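Local coordinates for transcriptional repressor, TetR family (Thermus thermophilus, PDB 3ANP), which binds acyl-CoA such as lauroyl-CoA and, as a TetR-family transcriptional repressor, controls fatty acid degradation, probably through DNA binding by its helix-turn-helix motif, at residues A[66-71]-A[87-92]. Residues are numbered along the deposited sequence; the frame is centred on the assembly and turned at random.
Sequences AGLREE and RHLFRV
Glu71 and His88 bridge two helices that run roughly antiparallel (152° between segment axes) and supply their one polar link here, while Leu68, Leu89 and Val92 form the apolar part beside it, a case of a polar pair and an apolar cluster sharing one helix-helix interface. The His-carboxylate hydrogen bond from His88 NE2 to Glu71 OE2 is short, 2.7 Å, and nearly straight, with 170° at the hydrogen. The two partners meet it differently. OE2 lies almost in the imidazole plane, at the ring edge, whereas the N-H comes down on OE2 from well above the carboxylate plane. The side chains cross at about a right angle, and their flat groups are turned 70° apart. Glu71 covers the distance as an extended chain, with CG anti to the backbone N. This bond would be expected to hold NE2 protonated, and it ties down the imidazole's rotation. OE2 also rests 4.2 Å from Val92 CG2, where the polar pair borders the apolar one.

There Leu68 and Val92 pass alongside one another, pointing opposite ways, with Leu68 CD2 settling 3.7 Å from Val92 CG1. The same methyl reaches Leu89 CD1 at 4.2 Å, so one branch of Leu68 serves both partners. The CA atoms of Leu68 and Leu89 lie 7.6 Å apart. The axes of the two short segments approach to 11.2 Å, a wide spacing bridged by side chains alone.

Leu68 is also close to the bound dodecyl-CoA, which places this helix pair beside the acyl-CoA pocket of the TetR-type ligand-binding domain. The partners belong to helices 54-77 and 82-99, consecutive in the chain. Val72 and Leu75 of the former continue the interface onto Leu89 and His88, while Leu89 also packs on Ile135 of helix 128-142, and Phe90 turns to helices 128-142 and 178-191.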
ATOM      1  N   ALA A  66       8.479  15.341  10.746  1.00 15.31           N
ATOM      2  CA  ALA A  66       9.043  16.691  10.775  1.00 16.09           C
ATOM      3  C   ALA A  66      10.548  16.624  11.038  1.00 15.90           C
ATOM      4  O   ALA A  66      11.321  17.421  10.490  1.00 19.13           O
ATOM      5  CB  ALA A  66       8.342  17.570  11.852  1.00 12.59           C
ATOM      6  N   GLY A  67      10.965  15.689  11.886  1.00 16.73           N
ATOM      7  CA  GLY A  67      12.390  15.543  12.150  1.00 15.36           C
ATOM      8  C   GLY A  67      13.088  15.090  10.876  1.00 19.25           C
ATOM      9  O   GLY A  67      14.175  15.574  10.522  1.00 17.10           O
ATOM     10  N   LEU A  68      12.467  14.140  10.178  1.00 15.04           N
ATOM     11  CA  LEU A  68      13.024  13.644   8.923  1.00 18.39           C
ATOM     12  C   LEU A  68      13.095  14.760   7.876  1.00 16.12           C
ATOM     13  O   LEU A  68      14.016  14.788   7.066  1.00 16.55           O
ATOM     14  CB  LEU A  68      12.190  12.468   8.390  1.00 15.78           C
ATOM     15  CG  LEU A  68      12.292  11.152   9.183  1.00 20.10           C
ATOM     16  CD1 LEU A  68      11.288  10.133   8.644  1.00 22.73           C
ATOM     17  CD2 LEU A  68      13.694  10.593   9.071  1.00 21.28           C
ATOM     18  N   ARG A  69      12.122  15.671   7.886  1.00 17.59           N
ATOM     19  CA  ARG A  69      12.114  16.786   6.941  1.00 17.69           C
ATOM     20  C   ARG A  69      13.318  17.706   7.206  1.00 18.32           C
ATOM     21  O   ARG A  69      13.997  18.148   6.272  1.00 16.37           O
ATOM     22  CB  ARG A  69      10.802  17.580   7.057  1.00 20.12           C
ATOM     23  CG  ARG A  69      10.721  18.801   6.138  1.00 21.64           C
ATOM     24  CD  ARG A  69       9.395  19.563   6.305  1.00 22.29           C
ATOM     25  NE  ARG A  69       8.221  18.758   5.967  1.00 24.77           N
ATOM     26  CZ  ARG A  69       7.277  18.394   6.836  1.00 26.31           C
ATOM     27  NH1 ARG A  69       7.363  18.762   8.110  1.00 22.59           N
ATOM     28  NH2 ARG A  69       6.235  17.666   6.435  1.00 18.79           N
ATOM     29  N   GLU A  70      13.587  17.992   8.478  1.00 17.37           N
ATOM     30  CA  GLU A  70      14.728  18.847   8.828  1.00 16.90           C
ATOM     31  C   GLU A  70      16.019  18.203   8.372  1.00 16.64           C
ATOM     32  O   GLU A  70      16.914  18.869   7.856  1.00 18.27           O
ATOM     33  CB  GLU A  70      14.844  19.039  10.340  1.00 19.55           C
ATOM     34  CG  GLU A  70      13.721  19.807  11.012  1.00 23.14           C
ATOM     35  CD  GLU A  70      14.046  20.086  12.476  1.00 22.84           C
ATOM     36  OE1 GLU A  70      14.984  20.858  12.734  1.00 23.50           O
ATOM     37  OE2 GLU A  70      13.384  19.516  13.361  1.00 23.83           O
ATOM     38  N   GLU A  71      16.114  16.898   8.604  1.00 15.89           N
ATOM     39  CA  GLU A  71      17.295  16.128   8.260  1.00 17.43           C
ATOM     40  C   GLU A  71      17.535  16.149   6.746  1.00 18.38           C
ATOM     41  O   GLU A  71      18.657  16.375   6.285  1.00 19.54           O
ATOM     42  CB  GLU A  71      17.135  14.691   8.789  1.00 16.54           C
ATOM     43  CG  GLU A  71      18.319  13.762   8.510  1.00 19.66           C
ATOM     44  CD  GLU A  71      18.204  12.423   9.241  1.00 23.86           C
ATOM     45  OE1 GLU A  71      17.126  12.128   9.806  1.00 27.35           O
ATOM     46  OE2 GLU A  71      19.194  11.664   9.253  1.00 23.28           O
ATOM     47  N   ARG A  87      18.418   7.554  -0.594  1.00 20.11           N
ATOM     48  CA  ARG A  87      18.838   6.279  -0.009  1.00 22.76           C
ATOM     49  C   ARG A  87      18.933   6.409   1.503  1.00 21.46           C
ATOM     50  O   ARG A  87      18.547   5.503   2.239  1.00 21.86           O
ATOM     51  CB  ARG A  87      20.213   5.837  -0.535  1.00 25.30           C
ATOM     52  CG  ARG A  87      20.264   5.420  -1.989  1.00 36.41           C
ATOM     53  CD  ARG A  87      21.473   4.517  -2.227  1.00 40.63           C
ATOM     54  NE  ARG A  87      21.617   4.147  -3.630  1.00 49.00           N
ATOM     55  CZ  ARG A  87      22.102   4.952  -4.571  1.00 52.32           C
ATOM     56  NH1 ARG A  87      22.496   6.179  -4.257  1.00 54.80           N
ATOM     57  NH2 ARG A  87      22.193   4.531  -5.827  1.00 52.96           N
ATOM     58  N   HIS A  88      19.474   7.534   1.960  1.00 19.81           N
ATOM     59  CA  HIS A  88      19.611   7.779   3.392  1.00 20.21           C
ATOM     60  C   HIS A  88      18.241   7.826   4.068  1.00 18.53           C
ATOM     61  O   HIS A  88      18.021   7.208   5.117  1.00 17.49           O
ATOM     62  CB  HIS A  88      20.328   9.107   3.631  1.00 20.97           C
ATOM     63  CG  HIS A  88      20.374   9.516   5.068  1.00 24.80           C
ATOM     64  ND1 HIS A  88      21.253   8.958   5.971  1.00 28.07           N
ATOM     65  CD2 HIS A  88      19.637  10.414   5.764  1.00 23.69           C
ATOM     66  CE1 HIS A  88      21.057   9.496   7.162  1.00 30.23           C
ATOM     67  NE2 HIS A  88      20.081  10.381   7.064  1.00 25.81           N
ATOM     68  N   LEU A  89      17.319   8.571   3.468  1.00 17.07           N
ATOM     69  CA  LEU A  89      15.985   8.702   4.036  1.00 17.65           C
ATOM     70  C   LEU A  89      15.323   7.350   4.259  1.00 20.98           C
ATOM     71  O   LEU A  89      14.745   7.097   5.318  1.00 17.61           O
ATOM     72  CB  LEU A  89      15.107   9.564   3.128  1.00 18.42           C
ATOM     73  CG  LEU A  89      13.621   9.671   3.491  1.00 15.88           C
ATOM     74  CD1 LEU A  89      13.443  10.276   4.863  1.00 18.54           C
ATOM     75  CD2 LEU A  89      12.929  10.530   2.445  1.00 16.61           C
ATOM     76  N   PHE A  90      15.415   6.467   3.272  1.00 18.98           N
ATOM     77  CA  PHE A  90      14.770   5.176   3.416  1.00 20.80           C
ATOM     78  C   PHE A  90      15.495   4.289   4.398  1.00 18.70           C
ATOM     79  O   PHE A  90      14.876   3.500   5.092  1.00 20.56           O
ATOM     80  CB  PHE A  90      14.593   4.533   2.041  1.00 20.51           C
ATOM     81  CG  PHE A  90      13.547   5.224   1.227  1.00 24.44           C
ATOM     82  CD1 PHE A  90      12.207   5.135   1.591  1.00 25.04           C
ATOM     83  CD2 PHE A  90      13.898   6.056   0.177  1.00 27.85           C
ATOM     84  CE1 PHE A  90      11.232   5.872   0.921  1.00 26.54           C
ATOM     85  CE2 PHE A  90      12.932   6.801  -0.502  1.00 29.40           C
ATOM     86  CZ  PHE A  90      11.601   6.709  -0.129  1.00 26.89           C
ATOM     87  N   ARG A  91      16.810   4.453   4.478  1.00 19.83           N
ATOM     88  CA  ARG A  91      17.600   3.691   5.432  1.00 20.78           C
ATOM     89  C   ARG A  91      17.130   4.086   6.847  1.00 19.67           C
ATOM     90  O   ARG A  91      16.827   3.232   7.683  1.00 18.91           O
ATOM     91  CB  ARG A  91      19.087   4.029   5.238  1.00 24.48           C
ATOM     92  CG  ARG A  91      20.066   2.904   5.507  1.00 32.56           C
ATOM     93  CD  ARG A  91      21.241   2.991   4.526  1.00 39.04           C
ATOM     94  NE  ARG A  91      21.891   4.307   4.533  1.00 42.89           N
ATOM     95  CZ  ARG A  91      22.353   4.930   3.451  1.00 42.44           C
ATOM     96  NH1 ARG A  91      22.245   4.370   2.251  1.00 43.55           N
ATOM     97  NH2 ARG A  91      22.929   6.120   3.564  1.00 42.20           N
ATOM     98  N   VAL A  92      17.050   5.385   7.111  1.00 18.34           N
ATOM     99  CA  VAL A  92      16.617   5.848   8.429  1.00 20.59           C
ATOM    100  C   VAL A  92      15.147   5.517   8.671  1.00 18.95           C
ATOM    101  O   VAL A  92      14.740   5.228   9.797  1.00 17.33           O
ATOM    102  CB  VAL A  92      16.869   7.358   8.584  1.00 21.88           C
ATOM    103  CG1 VAL A  92      16.091   7.904   9.775  1.00 29.37           C
ATOM    104  CG2 VAL A  92      18.381   7.595   8.784  1.00 22.29           C
TER